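Local coordinates for protein alkane monooxygenase (Geobacillus thermodenitrificans, PDB 3B9O) that belongs to the luciferase-like monooxygenase family, builds a TIM-barrel fold and carries flavin mononucleotide in a pocket of that barrel, at residues Y94-L99 / K127-W132; R118-D123 / G210-E215; V167-W172 / D426-A431; G174-N179 / I189-S194. All blocks are in the same frame, centred on the assembly; numbering follows the deposited sequence.

Interaction 1: residues Y94-L99 / K127-W132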
loop_
_atom_site.group_PDB
_atom_site.type_symbol
_atom_site.label_atom_id
_atom_site.label_comp_id
_atom_site.label_asym_id
_atom_site.label_seq_id
_atom_site.Cartn_x
_atom_site.Cartn_y
_atom_site.Cartn_z
ATOM N N TYR A 94 4.214 7.682 17.288
ATOM C CA TYR A 94 4.327 8.222 18.673
ATOM C C TYR A 94 2.973 8.204 19.378
ATOM O O TYR A 94 2.915 7.837 20.549
ATOM C CB TYR A 94 4.948 9.643 18.734
ATOM C CG TYR A 94 4.944 10.287 20.129
ATOM C CD1 TYR A 94 5.776 9.804 21.154
ATOM C CD2 TYR A 94 4.108 11.359 20.419
ATOM C CE1 TYR A 94 5.763 10.391 22.450
ATOM C CE2 TYR A 94 4.093 11.970 21.673
ATOM C CZ TYR A 94 4.915 11.483 22.695
ATOM O OH TYR A 94 4.895 12.080 23.953
ATOM N N VAL A 95 1.896 8.531 18.654
ATOM C CA VAL A 95 0.533 8.656 19.266
ATOM C C VAL A 95 -0.274 7.372 19.220
ATOM O O VAL A 95 -1.443 7.371 19.569
ATOM C CB VAL A 95 -0.292 9.812 18.622
ATOM C CG1 VAL A 95 0.455 11.141 18.779
ATOM C CG2 VAL A 95 -0.570 9.532 17.102
ATOM N N THR A 96 0.341 6.269 18.769
ATOM C CA THR A 96 -0.361 4.982 18.695
ATOM C C THR A 96 0.444 3.808 19.284
ATOM O O THR A 96 1.673 3.862 19.353
ATOM C CB THR A 96 -0.767 4.639 17.210
ATOM O OG1 THR A 96 0.421 4.614 16.405
ATOM C CG2 THR A 96 -1.740 5.670 16.626
ATOM N N LYS A 97 -0.272 2.761 19.734
ATOM C CA LYS A 97 0.338 1.593 20.337
ATOM C C LYS A 97 0.468 0.392 19.398
ATOM O O LYS A 97 1.422 -0.361 19.501
ATOM C CB LYS A 97 -0.462 1.186 21.585
ATOM C CG LYS A 97 0.150 0.057 22.355
ATOM C CD LYS A 97 -0.701 -0.284 23.579
ATOM C CE LYS A 97 -0.154 -1.500 24.328
ATOM N NZ LYS A 97 -1.069 -1.795 25.490
ATOM N N HIS A 98 -0.528 0.202 18.527
ATOM C CA HIS A 98 -0.674 -1.002 17.708
ATOM C C HIS A 98 -0.807 -0.748 16.225
ATOM O O HIS A 98 -0.421 -1.601 15.435
ATOM C CB HIS A 98 -1.956 -1.721 18.113
ATOM C CG HIS A 98 -1.932 -2.239 19.503
ATOM N ND1 HIS A 98 -1.099 -3.268 19.884
ATOM C CD2 HIS A 98 -2.651 -1.893 20.604
ATOM C CE1 HIS A 98 -1.281 -3.517 21.171
ATOM N NE2 HIS A 98 -2.232 -2.717 21.623
ATOM N N LEU A 99 -1.393 0.392 15.851
ATOM C CA LEU A 99 -1.553 0.740 14.446
ATOM C C LEU A 99 -0.214 0.599 13.689
ATOM O O LEU A 99 0.831 1.108 14.147
ATOM C CB LEU A 99 -2.129 2.147 14.294
ATOM C CG LEU A 99 -2.482 2.599 12.846
ATOM C CD1 LEU A 99 -3.785 1.900 12.277
ATOM C CD2 LEU A 99 -2.639 4.113 12.783
ATOM N N LYS A 127 8.751 0.101 16.734
ATOM C CA LYS A 127 8.747 -1.161 17.463
ATOM C C LYS A 127 8.062 -2.280 16.639
ATOM O O LYS A 127 7.180 -3.020 17.111
ATOM C CB LYS A 127 8.188 -0.975 18.887
ATOM C CG LYS A 127 9.146 -0.200 19.832
ATOM C CD LYS A 127 10.470 -0.994 20.030
ATOM C CE LYS A 127 11.548 -0.174 20.814
ATOM N NZ LYS A 127 12.194 0.841 19.935
ATOM N N GLY A 128 8.420 -2.339 15.357
ATOM C CA GLY A 128 7.989 -3.468 14.541
ATOM C C GLY A 128 6.619 -3.287 13.915
ATOM O O GLY A 128 5.849 -4.257 13.801
ATOM N N ARG A 129 6.303 -2.056 13.501
ATOM C CA ARG A 129 4.954 -1.739 12.999
ATOM C C ARG A 129 5.085 -1.095 11.617
ATOM O O ARG A 129 4.236 -0.336 11.204
ATOM C CB ARG A 129 4.201 -0.814 13.961
ATOM C CG ARG A 129 3.751 -1.495 15.302
ATOM C CD ARG A 129 2.952 -0.528 16.095
ATOM N NE ARG A 129 3.727 0.613 16.579
ATOM C CZ ARG A 129 3.209 1.819 16.843
ATOM N NH1 ARG A 129 1.920 2.098 16.592
ATOM N NH2 ARG A 129 3.979 2.756 17.358
ATOM N N ILE A 130 6.156 -1.433 10.908
ATOM C CA ILE A 130 6.409 -0.899 9.573
ATOM C C ILE A 130 6.239 -1.978 8.452
ATOM O O ILE A 130 6.572 -3.170 8.633
ATOM C CB ILE A 130 7.818 -0.183 9.482
ATOM C CG1 ILE A 130 7.903 0.765 8.279
ATOM C CG2 ILE A 130 8.998 -1.195 9.420
ATOM C CD1 ILE A 130 6.979 2.009 8.364
ATOM N N ALA A 131 5.732 -1.521 7.303
ATOM C CA ALA A 131 5.555 -2.359 6.137
ATOM C C ALA A 131 5.969 -1.536 4.933
ATOM O O ALA A 131 5.926 -0.298 4.970
ATOM C CB ALA A 131 4.101 -2.797 6.019
ATOM N N TRP A 132 6.422 -2.237 3.900
ATOM C CA TRP A 132 6.845 -1.607 2.674
ATOM C C TRP A 132 6.060 -2.147 1.494
ATOM O O TRP A 132 6.110 -3.348 1.179
ATOM C CB TRP A 132 8.375 -1.778 2.500
ATOM C CG TRP A 132 8.937 -1.334 1.175
ATOM C CD1 TRP A 132 8.419 -0.380 0.311
ATOM C CD2 TRP A 132 10.149 -1.821 0.562
ATOM N NE1 TRP A 132 9.241 -0.277 -0.817
ATOM C CE2 TRP A 132 10.299 -1.141 -0.692
ATOM C CE3 TRP A 132 11.104 -2.789 0.935
ATOM C CZ2 TRP A 132 11.390 -1.391 -1.572
ATOM C CZ3 TRP A 132 12.190 -3.028 0.075
ATOM C CH2 TRP A 132 12.333 -2.307 -1.150
#
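Arg-129 reaches across from just before strand 130-135 into the loop 95-99, joining two neighbouring connections of the TIM barrel: 94-99 leads from helix 89-94 into strand 100-106, and 127-132 opens the next parallel strand after the Schellman motif at Lys-127. The packed side belongs to the guanidinium. NH1 of Arg-129 donates to Thr-96 OG1 over 2.9 Å, with the hydroxyl close to the guanidinium plane and an N-H...O angle of 153°. Arg-129 NH1 also makes a weak bond to Leu-99 O, 2.9 Å long but bent to 127°. The backbone of Lys-97 covers one face of the group, its C atom 3.6 Å from Arg-129 NH1. NE and NH2 of Arg-129 bond outside the pair, to Thr-126 O and Ala-93 O, so the flat group is fixed in rotation, and Thr-96 OG1 is also tied to Met-92 O. The outer side is looser: Lys-97 is exposed, its CB directed away from the arginine and its chain extended, and His-98 stacks on Tyr-407. A bend at chi3 (-67°) turns the guanidinium out of line with its own chain, while Arg-129 CD sits 3.3 Å from Leu-99 O.

Interaction 2: residues R118-D123 / G210-E215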
loop_
_atom_site.group_PDB
_atom_site.type_symbol
_atom_site.label_atom_id
_atom_site.label_comp_id
_atom_site.label_asym_id
_atom_site.label_seq_id
_atom_site.Cartn_x
_atom_site.Cartn_y
_atom_site.Cartn_z
ATOM N N ARG A 118 16.772 3.479 6.284
ATOM C CA ARG A 118 15.490 4.156 6.588
ATOM C C ARG A 118 14.445 3.193 7.170
ATOM O O ARG A 118 13.760 3.522 8.163
ATOM C CB ARG A 118 14.879 4.870 5.349
ATOM C CG ARG A 118 15.572 6.211 4.975
ATOM C CD ARG A 118 14.763 6.930 3.912
ATOM N NE ARG A 118 15.541 8.072 3.429
ATOM C CZ ARG A 118 16.445 8.020 2.462
ATOM N NH1 ARG A 118 16.671 6.885 1.799
ATOM N NH2 ARG A 118 17.110 9.125 2.146
ATOM N N MET A 119 14.289 2.034 6.526
ATOM C CA MET A 119 13.313 1.022 6.961
ATOM C C MET A 119 13.716 0.387 8.284
ATOM O O MET A 119 12.864 0.133 9.133
ATOM C CB MET A 119 13.117 -0.065 5.893
ATOM C CG MET A 119 12.482 0.444 4.604
ATOM S SD MET A 119 10.899 1.279 4.873
ATOM C CE MET A 119 11.371 2.937 4.828
ATOM N N SER A 120 14.999 0.099 8.455
ATOM C CA SER A 120 15.469 -0.410 9.758
ATOM C C SER A 120 15.184 0.620 10.875
ATOM O O SER A 120 14.804 0.244 11.990
ATOM C CB SER A 120 16.954 -0.759 9.743
ATOM O OG SER A 120 17.204 -1.964 8.994
ATOM N N THR A 121 15.373 1.895 10.548
ATOM C CA THR A 121 15.151 2.993 11.502
ATOM C C THR A 121 13.673 3.040 11.920
ATOM O O THR A 121 13.376 3.070 13.113
ATOM C CB THR A 121 15.627 4.373 10.933
ATOM O OG1 THR A 121 17.040 4.312 10.677
ATOM C CG2 THR A 121 15.338 5.510 11.945
ATOM N N LEU A 122 12.766 2.997 10.946
ATOM C CA LEU A 122 11.339 2.967 11.270
ATOM C C LEU A 122 10.953 1.680 11.979
ATOM O O LEU A 122 10.106 1.715 12.848
ATOM C CB LEU A 122 10.462 3.192 10.045
ATOM C CG LEU A 122 10.668 4.530 9.321
ATOM C CD1 LEU A 122 9.900 4.570 7.951
ATOM C CD2 LEU A 122 10.273 5.743 10.239
ATOM N N ASP A 123 11.555 0.547 11.609
ATOM C CA ASP A 123 11.262 -0.693 12.315
ATOM C C ASP A 123 11.617 -0.606 13.819
ATOM O O ASP A 123 10.891 -1.141 14.659
ATOM C CB ASP A 123 11.954 -1.913 11.662
ATOM C CG ASP A 123 11.327 -3.241 12.120
ATOM O OD1 ASP A 123 10.099 -3.291 12.091
ATOM O OD2 ASP A 123 12.044 -4.231 12.444
ATOM N N GLY A 210 28.446 -4.093 1.924
ATOM C CA GLY A 210 27.877 -4.185 3.285
ATOM C C GLY A 210 28.995 -3.717 4.187
ATOM O O GLY A 210 30.003 -3.154 3.678
ATOM N N PRO A 211 28.860 -3.895 5.515
ATOM C CA PRO A 211 27.719 -4.430 6.266
ATOM C C PRO A 211 26.577 -3.390 6.303
ATOM O O PRO A 211 26.736 -2.237 5.836
ATOM C CB PRO A 211 28.294 -4.635 7.666
ATOM C CG PRO A 211 29.379 -3.602 7.760
ATOM C CD PRO A 211 29.962 -3.481 6.400
ATOM N N HIS A 212 25.443 -3.801 6.851
ATOM C CA HIS A 212 24.348 -2.874 7.092
ATOM C C HIS A 212 24.777 -1.903 8.215
ATOM O O HIS A 212 25.626 -2.220 9.070
ATOM C CB HIS A 212 23.120 -3.698 7.496
ATOM C CG HIS A 212 21.850 -2.915 7.603
ATOM N ND1 HIS A 212 21.548 -1.863 6.759
ATOM C CD2 HIS A 212 20.772 -3.084 8.408
ATOM C CE1 HIS A 212 20.335 -1.406 7.049
ATOM N NE2 HIS A 212 19.847 -2.124 8.048
ATOM N N LEU A 213 24.208 -0.707 8.188
ATOM C CA LEU A 213 24.525 0.321 9.187
ATOM C C LEU A 213 23.744 0.140 10.505
ATOM O O LEU A 213 24.120 0.700 11.514
ATOM C CB LEU A 213 24.236 1.714 8.584
ATOM C CG LEU A 213 25.227 2.205 7.479
ATOM C CD1 LEU A 213 24.746 3.485 6.771
ATOM C CD2 LEU A 213 26.701 2.365 7.978
ATOM N N CYS A 214 22.665 -0.647 10.479
ATOM C CA CYS A 214 21.741 -0.756 11.608
ATOM C C CYS A 214 21.773 -2.125 12.299
ATOM O O CYS A 214 22.032 -3.179 11.688
ATOM C CB CYS A 214 20.289 -0.449 11.144
ATOM S SG CYS A 214 20.146 0.936 10.034
ATOM N N GLU A 215 21.496 -2.110 13.588
ATOM C CA GLU A 215 21.432 -3.336 14.367
ATOM C C GLU A 215 20.083 -3.995 14.121
ATOM O O GLU A 215 19.152 -3.297 13.669
ATOM C CB GLU A 215 21.648 -3.061 15.841
ATOM C CG GLU A 215 20.441 -2.357 16.572
ATOM C CD GLU A 215 20.796 -2.080 18.025
ATOM O OE1 GLU A 215 20.559 -3.006 18.835
ATOM O OE2 GLU A 215 21.322 -0.963 18.347
#
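The imidazole of His-212 meets Ser-120 with its edge: Ser-120 OG lies close to the ring plane, 2.8 Å from His-212 NE2, 3.7 Å from His-212 CE1 and 3.8 Å from His-212 CD2. One face of the ring has the backbone N of Cys-214 above it, 3.7 Å from the plane and offset toward the rim, where the loop curls back over its own histidine. Trp-172 of helix 154-174 also meets this ring, with the two planes about 80° apart. Either Ser-120 OG or His-212 NE2 could supply the proton of the bond. The histidine gets there with CG anti to its backbone N (chi1 -172°), which carries the ring out of the loop toward helix 112-125. Beside the polar bond is a sulfur contact: Cys-214 SG and Ser-120 CB are 3.6 Å apart, and Cys-214 CB stands at the same 3.6 Å from Ser-120 CB, so the serine methylene rests against the cysteine while its hydroxyl faces the histidine. The contact lays the 210-215 loop, which runs between strands 207-208 and 223-227, on a helix of the TIM barrel. Its backbone is held as well, His-212 N by Ser-175 OG and His-212 O by Trp-176 NE1. Ser-120 OG has a second, weak bond to Ala-116 O in the helix turn before it. If the hydroxyl proton goes to that carbonyl, the histidine would have to be the donor at NE2, so the hydrogen-bonding state of the ring is probably coupled to the helix backbone.

Interaction 3: residues V167-W172 / D426-A431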
loop_
_atom_site.group_PDB
_atom_site.type_symbol
_atom_site.label_atom_id
_atom_site.label_comp_id
_atom_site.label_asym_id
_atom_site.label_seq_id
_atom_site.Cartn_x
_atom_site.Cartn_y
_atom_site.Cartn_z
ATOM N N VAL A 167 19.202 -7.238 -2.109
ATOM C CA VAL A 167 20.123 -6.354 -1.343
ATOM C C VAL A 167 19.567 -6.022 0.034
ATOM O O VAL A 167 20.267 -6.184 1.042
ATOM C CB VAL A 167 20.441 -5.015 -2.112
ATOM C CG1 VAL A 167 21.246 -4.064 -1.256
ATOM C CG2 VAL A 167 21.181 -5.307 -3.462
ATOM N N CYS A 168 18.295 -5.595 0.075
ATOM C CA CYS A 168 17.634 -5.268 1.345
ATOM C C CYS A 168 17.543 -6.487 2.247
ATOM O O CYS A 168 17.927 -6.430 3.434
ATOM C CB CYS A 168 16.253 -4.617 1.076
ATOM S SG CYS A 168 16.467 -2.985 0.325
ATOM N N TYR A 169 17.107 -7.625 1.692
ATOM C CA TYR A 169 17.069 -8.876 2.498
ATOM C C TYR A 169 18.443 -9.216 3.100
ATOM O O TYR A 169 18.532 -9.541 4.283
ATOM C CB TYR A 169 16.620 -10.104 1.677
ATOM C CG TYR A 169 15.218 -10.093 1.098
ATOM C CD1 TYR A 169 14.952 -10.792 -0.086
ATOM C CD2 TYR A 169 14.156 -9.393 1.718
ATOM C CE1 TYR A 169 13.682 -10.829 -0.650
ATOM C CE2 TYR A 169 12.849 -9.425 1.161
ATOM C CZ TYR A 169 12.641 -10.137 -0.033
ATOM O OH TYR A 169 11.390 -10.190 -0.588
ATOM N N LYS A 170 19.520 -9.154 2.294
ATOM C CA LYS A 170 20.877 -9.428 2.842
ATOM C C LYS A 170 21.246 -8.485 3.990
ATOM O O LYS A 170 21.685 -8.928 5.027
ATOM C CB LYS A 170 21.935 -9.356 1.756
ATOM C CG LYS A 170 21.848 -10.527 0.738
ATOM C CD LYS A 170 22.654 -10.177 -0.524
ATOM C CE LYS A 170 22.466 -11.329 -1.506
ATOM N NZ LYS A 170 23.450 -11.282 -2.588
ATOM N N LEU A 171 21.050 -7.190 3.790
ATOM C CA LEU A 171 21.243 -6.186 4.861
ATOM C C LEU A 171 20.425 -6.444 6.134
ATOM O O LEU A 171 20.938 -6.466 7.262
ATOM C CB LEU A 171 20.979 -4.759 4.303
ATOM C CG LEU A 171 21.918 -4.296 3.171
ATOM C CD1 LEU A 171 21.434 -3.000 2.535
ATOM C CD2 LEU A 171 23.405 -4.158 3.686
ATOM N N TRP A 172 19.137 -6.663 5.944
ATOM C CA TRP A 172 18.213 -6.784 7.053
ATOM C C TRP A 172 18.286 -8.085 7.843
ATOM O O TRP A 172 18.060 -8.067 9.035
ATOM C CB TRP A 172 16.782 -6.606 6.547
ATOM C CG TRP A 172 16.449 -5.208 6.116
ATOM C CD1 TRP A 172 16.938 -4.053 6.648
ATOM C CD2 TRP A 172 15.466 -4.826 5.142
ATOM N NE1 TRP A 172 16.358 -2.968 6.027
ATOM C CE2 TRP A 172 15.434 -3.409 5.117
ATOM C CE3 TRP A 172 14.618 -5.545 4.268
ATOM C CZ2 TRP A 172 14.619 -2.692 4.225
ATOM C CZ3 TRP A 172 13.798 -4.847 3.396
ATOM C CH2 TRP A 172 13.796 -3.420 3.383
ATOM N N ASP A 426 10.279 -19.487 7.408
ATOM C CA ASP A 426 11.363 -20.270 6.775
ATOM C C ASP A 426 11.185 -20.421 5.269
ATOM O O ASP A 426 12.155 -20.609 4.546
ATOM C CB ASP A 426 11.412 -21.670 7.388
ATOM C CG ASP A 426 11.967 -21.668 8.811
ATOM O OD1 ASP A 426 12.731 -20.734 9.172
ATOM O OD2 ASP A 426 11.632 -22.614 9.559
ATOM N N ASP A 427 9.944 -20.385 4.797
ATOM C CA ASP A 427 9.699 -20.610 3.357
ATOM C C ASP A 427 9.756 -19.362 2.471
ATOM O O ASP A 427 9.733 -19.466 1.231
ATOM C CB ASP A 427 8.420 -21.409 3.112
ATOM C CG ASP A 427 7.182 -20.627 3.389
ATOM O OD1 ASP A 427 6.151 -20.913 2.774
ATOM O OD2 ASP A 427 7.193 -19.736 4.236
ATOM N N HIS A 428 9.831 -18.189 3.094
ATOM C CA HIS A 428 10.141 -16.952 2.364
ATOM C C HIS A 428 11.592 -16.923 1.825
ATOM O O HIS A 428 12.511 -17.343 2.509
ATOM C CB HIS A 428 9.880 -15.746 3.265
ATOM C CG HIS A 428 9.804 -14.450 2.518
ATOM N ND1 HIS A 428 10.928 -13.776 2.086
ATOM C CD2 HIS A 428 8.741 -13.720 2.108
ATOM C CE1 HIS A 428 10.563 -12.676 1.453
ATOM N NE2 HIS A 428 9.238 -12.619 1.454
ATOM N N ILE A 429 11.820 -16.394 0.626
ATOM C CA ILE A 429 13.187 -16.392 0.030
ATOM C C ILE A 429 14.286 -15.604 0.812
ATOM O O ILE A 429 15.477 -15.954 0.776
ATOM C CB ILE A 429 13.157 -15.981 -1.496
ATOM C CG1 ILE A 429 12.561 -14.587 -1.681
ATOM C CG2 ILE A 429 12.321 -16.980 -2.303
ATOM C CD1 ILE A 429 12.793 -14.026 -3.059
ATOM N N ALA A 430 13.887 -14.547 1.509
ATOM C CA ALA A 430 14.784 -13.793 2.382
ATOM C C ALA A 430 15.408 -14.629 3.498
ATOM O O ALA A 430 16.491 -14.297 3.976
ATOM C CB ALA A 430 14.065 -12.625 2.985
ATOM N N ALA A 431 14.723 -15.699 3.915
ATOM C CA ALA A 431 15.201 -16.565 4.986
ATOM C C ALA A 431 16.526 -17.243 4.652
ATOM O O ALA A 431 17.277 -17.649 5.573
ATOM C CB ALA A 431 14.152 -17.602 5.363
#
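His-428 ND1 accepts from the backbone N of Ala-430 over 3.1 Å, at an N-H...N angle of 158° and with the donor tilted somewhat from the ring plane, and this bond holds the imidazole that meets Tyr-169. His-428 NE2 bonds to His-240 O, and Tyr-169 OH bonds to His-240 ND1, so helix 231-240 supplies polar partners to both side chains. Between them, His-428 CE1 comes within 3.3 Å of Tyr-169 OH, which lies near the imidazole plane. These bonds hold the imidazole edge-on to the phenol in an offset edge-to-face pair, with planes at 88° and the centroids of the Tyr-169 and His-428 rings 5.4 Å apart. The contact seats the chain after helix 412-417, which enters a 3-10 segment at 429, on helix 154-174 at the outside of the TIM barrel. Ala-430 makes the closest apolar contact: its methyl lies over one face of the Tyr-169 ring as a CH-pi contact, Ala-430 CB 3.5 Å from the ring centroid, and the same methyl comes within 3.4 Å of Tyr-169 CG. Ile-429 is farther off, its CG1 4.1 Å from Tyr-169 CE1 in an oblique approach. With CG1 between backbone N and carbonyl carbon (chi1 59°), the end of the chain comes nearer the tyrosine than the CB direction would suggest, and it also touches Lys-239 and His-240.

Interaction 4: residues G174-N179 / I189-S194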
loop_
_atom_site.group_PDB
_atom_site.type_symbol
_atom_site.label_atom_id
_atom_site.label_comp_id
_atom_site.label_asym_id
_atom_site.label_seq_id
_atom_site.Cartn_x
_atom_site.Cartn_y
_atom_site.Cartn_z
ATOM N N GLY A 174 20.805 -10.793 7.121
ATOM C CA GLY A 174 22.095 -11.513 7.150
ATOM C C GLY A 174 23.337 -10.767 7.654
ATOM O O GLY A 174 24.353 -11.384 8.047
ATOM N N SER A 175 23.305 -9.448 7.620
ATOM C CA SER A 175 24.511 -8.714 7.935
ATOM C C SER A 175 24.897 -8.786 9.418
ATOM O O SER A 175 26.057 -9.071 9.757
ATOM C CB SER A 175 24.387 -7.298 7.424
ATOM O OG SER A 175 25.532 -6.531 7.742
ATOM N N TRP A 176 23.947 -8.524 10.306
ATOM C CA TRP A 176 24.185 -8.585 11.746
ATOM C C TRP A 176 23.438 -9.802 12.240
ATOM O O TRP A 176 22.270 -9.955 11.915
ATOM C CB TRP A 176 23.591 -7.368 12.472
ATOM C CG TRP A 176 24.241 -6.042 12.140
ATOM C CD1 TRP A 176 24.518 -5.543 10.871
ATOM C CD2 TRP A 176 24.701 -5.056 13.059
ATOM N NE1 TRP A 176 25.132 -4.337 10.981
ATOM C CE2 TRP A 176 25.228 -4.002 12.309
ATOM C CE3 TRP A 176 24.702 -4.952 14.466
ATOM C CZ2 TRP A 176 25.764 -2.844 12.907
ATOM C CZ3 TRP A 176 25.233 -3.806 15.054
ATOM C CH2 TRP A 176 25.763 -2.772 14.280
ATOM N N GLU A 177 24.098 -10.612 13.063
ATOM C CA GLU A 177 23.510 -11.784 13.680
ATOM C C GLU A 177 22.545 -11.370 14.806
ATOM O O GLU A 177 22.651 -10.262 15.348
ATOM C CB GLU A 177 24.627 -12.687 14.220
ATOM C CG GLU A 177 25.605 -13.165 13.120
ATOM C CD GLU A 177 26.625 -14.195 13.618
ATOM O OE1 GLU A 177 27.784 -14.163 13.112
ATOM O OE2 GLU A 177 26.269 -14.995 14.520
ATOM N N ASP A 178 21.597 -12.249 15.135
ATOM C CA ASP A 178 20.576 -11.962 16.155
ATOM C C ASP A 178 20.995 -11.224 17.408
ATOM O O ASP A 178 20.371 -10.213 17.787
ATOM C CB ASP A 178 19.788 -13.209 16.531
ATOM C CG ASP A 178 18.782 -13.578 15.473
ATOM O OD1 ASP A 178 18.058 -14.573 15.703
ATOM O OD2 ASP A 178 18.708 -12.879 14.419
ATOM N N ASN A 179 22.043 -11.736 18.033
ATOM C CA ASN A 179 22.512 -11.236 19.306
ATOM C C ASN A 179 23.849 -10.517 19.132
ATOM O O ASN A 179 24.712 -10.612 20.000
ATOM C CB ASN A 179 22.700 -12.435 20.252
ATOM C CG ASN A 179 21.394 -13.221 20.479
ATOM O OD1 ASN A 179 21.322 -14.436 20.210
ATOM N ND2 ASN A 179 20.369 -12.543 21.008
ATOM N N ILE A 189 32.391 -4.207 25.237
ATOM C CA ILE A 189 32.009 -4.564 23.878
ATOM C C ILE A 189 30.528 -4.209 23.769
ATOM O O ILE A 189 29.692 -4.831 24.432
ATOM C CB ILE A 189 32.167 -6.088 23.616
ATOM C CG1 ILE A 189 33.600 -6.574 23.868
ATOM C CG2 ILE A 189 31.736 -6.425 22.170
ATOM C CD1 ILE A 189 33.691 -8.096 23.808
ATOM N N TYR A 190 30.213 -3.224 22.936
ATOM C CA TYR A 190 28.815 -2.848 22.735
ATOM C C TYR A 190 28.188 -3.870 21.797
ATOM O O TYR A 190 27.102 -4.425 22.092
ATOM C CB TYR A 190 28.656 -1.419 22.177
ATOM C CG TYR A 190 27.234 -0.957 22.294
ATOM C CD1 TYR A 190 26.772 -0.400 23.502
ATOM C CD2 TYR A 190 26.327 -1.146 21.243
ATOM C CE1 TYR A 190 25.404 0.018 23.664
ATOM C CE2 TYR A 190 24.943 -0.752 21.395
ATOM C CZ TYR A 190 24.516 -0.156 22.599
ATOM O OH TYR A 190 23.202 0.223 22.773
ATOM N N THR A 191 28.847 -4.049 20.658
ATOM C CA THR A 191 28.476 -5.037 19.613
ATOM C C THR A 191 29.683 -5.921 19.367
ATOM O O THR A 191 30.815 -5.439 19.238
ATOM C CB THR A 191 28.106 -4.345 18.282
ATOM O OG1 THR A 191 27.038 -3.392 18.486
ATOM C CG2 THR A 191 27.744 -5.361 17.165
ATOM N N ASP A 192 29.438 -7.225 19.341
ATOM C CA ASP A 192 30.460 -8.236 19.032
ATOM C C ASP A 192 30.868 -8.133 17.560
ATOM O O ASP A 192 30.055 -8.459 16.688
ATOM C CB ASP A 192 29.839 -9.629 19.312
ATOM C CG ASP A 192 30.836 -10.785 19.129
ATOM O OD1 ASP A 192 31.854 -10.652 18.419
ATOM O OD2 ASP A 192 30.561 -11.851 19.711
ATOM N N PRO A 193 32.108 -7.706 17.268
ATOM C CA PRO A 193 32.417 -7.435 15.859
ATOM C C PRO A 193 32.473 -8.693 14.960
ATOM O O PRO A 193 32.355 -8.587 13.736
ATOM C CB PRO A 193 33.763 -6.688 15.906
ATOM C CG PRO A 193 34.293 -6.902 17.244
ATOM C CD PRO A 193 33.265 -7.459 18.160
ATOM N N SER A 194 32.577 -9.868 15.573
ATOM C CA SER A 194 32.580 -11.121 14.821
ATOM C C SER A 194 31.163 -11.482 14.337
ATOM O O SER A 194 30.997 -12.378 13.509
ATOM C CB SER A 194 33.216 -12.259 15.637
ATOM O OG SER A 194 32.413 -12.721 16.722
#
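A small two-stranded antiparallel hairpin, 181-184 with 189-191, projects from the luciferase-like TIM barrel, and this surface contact joins the residues leading into it to the end of its second strand and the turn after it. Trp-176 and Thr-191 carry it. The methyl of Thr-191 touches the benzo end of the indole, CG2 lying 3.6 Å from Trp-176 CZ3 and 4.1 Å from Trp-176 CE3, in an oblique, apolar approach. Thr-191 places this methyl anti to its backbone N, with OG1 beside that N (chi1 -56°), and OG1 too stays close to the indole, 3.9 Å from Trp-176 CZ3. The two side chains cross at about a right angle. At its other end the indole is fixed by NE1, which donates to His-212 O, while Val-181 and Val-196 pack against the side chain. Asp-192 forms an Asx turn, in which its OD1 accepts from Ser-194 N at 3.0 Å and from Ser-194 OG at 2.7 Å, both from one face of the carboxylate. Glu-177 extends its carboxylate past this turn, OE1 coming no nearer than 3.7 Å to Ser-194 O. Both oxygens are normally acceptors, so this is an approach without a bond; Glu-177 OE1 is satisfied by His-197 NE2, and what holds the two segments to each other is the Thr-191 methyl on the indole.

From the N terminus, interaction 1 comes first: 94-99 meets 127-132, closing a loop that holds strand 100-106 and helix 112-125 and joining the entrances of two adjacent barrel strands. Its loop contains 118-123, which pairs much later with 210-215, so interactions 1 and 2 cross. Interaction 3 starts at 167-172, within the span of interaction 2, and closes with 426-431 near the C terminus, so these two cross as well; it ties helix 154-174 to the C-terminal tail. Interaction 4, a short closure between 174-179 and 189-194 at the hairpin, falls within the loops of both interactions 2 and 3. Trp-172 packs against Trp-132 and Ser-120, linking a barrel strand with the outer helices.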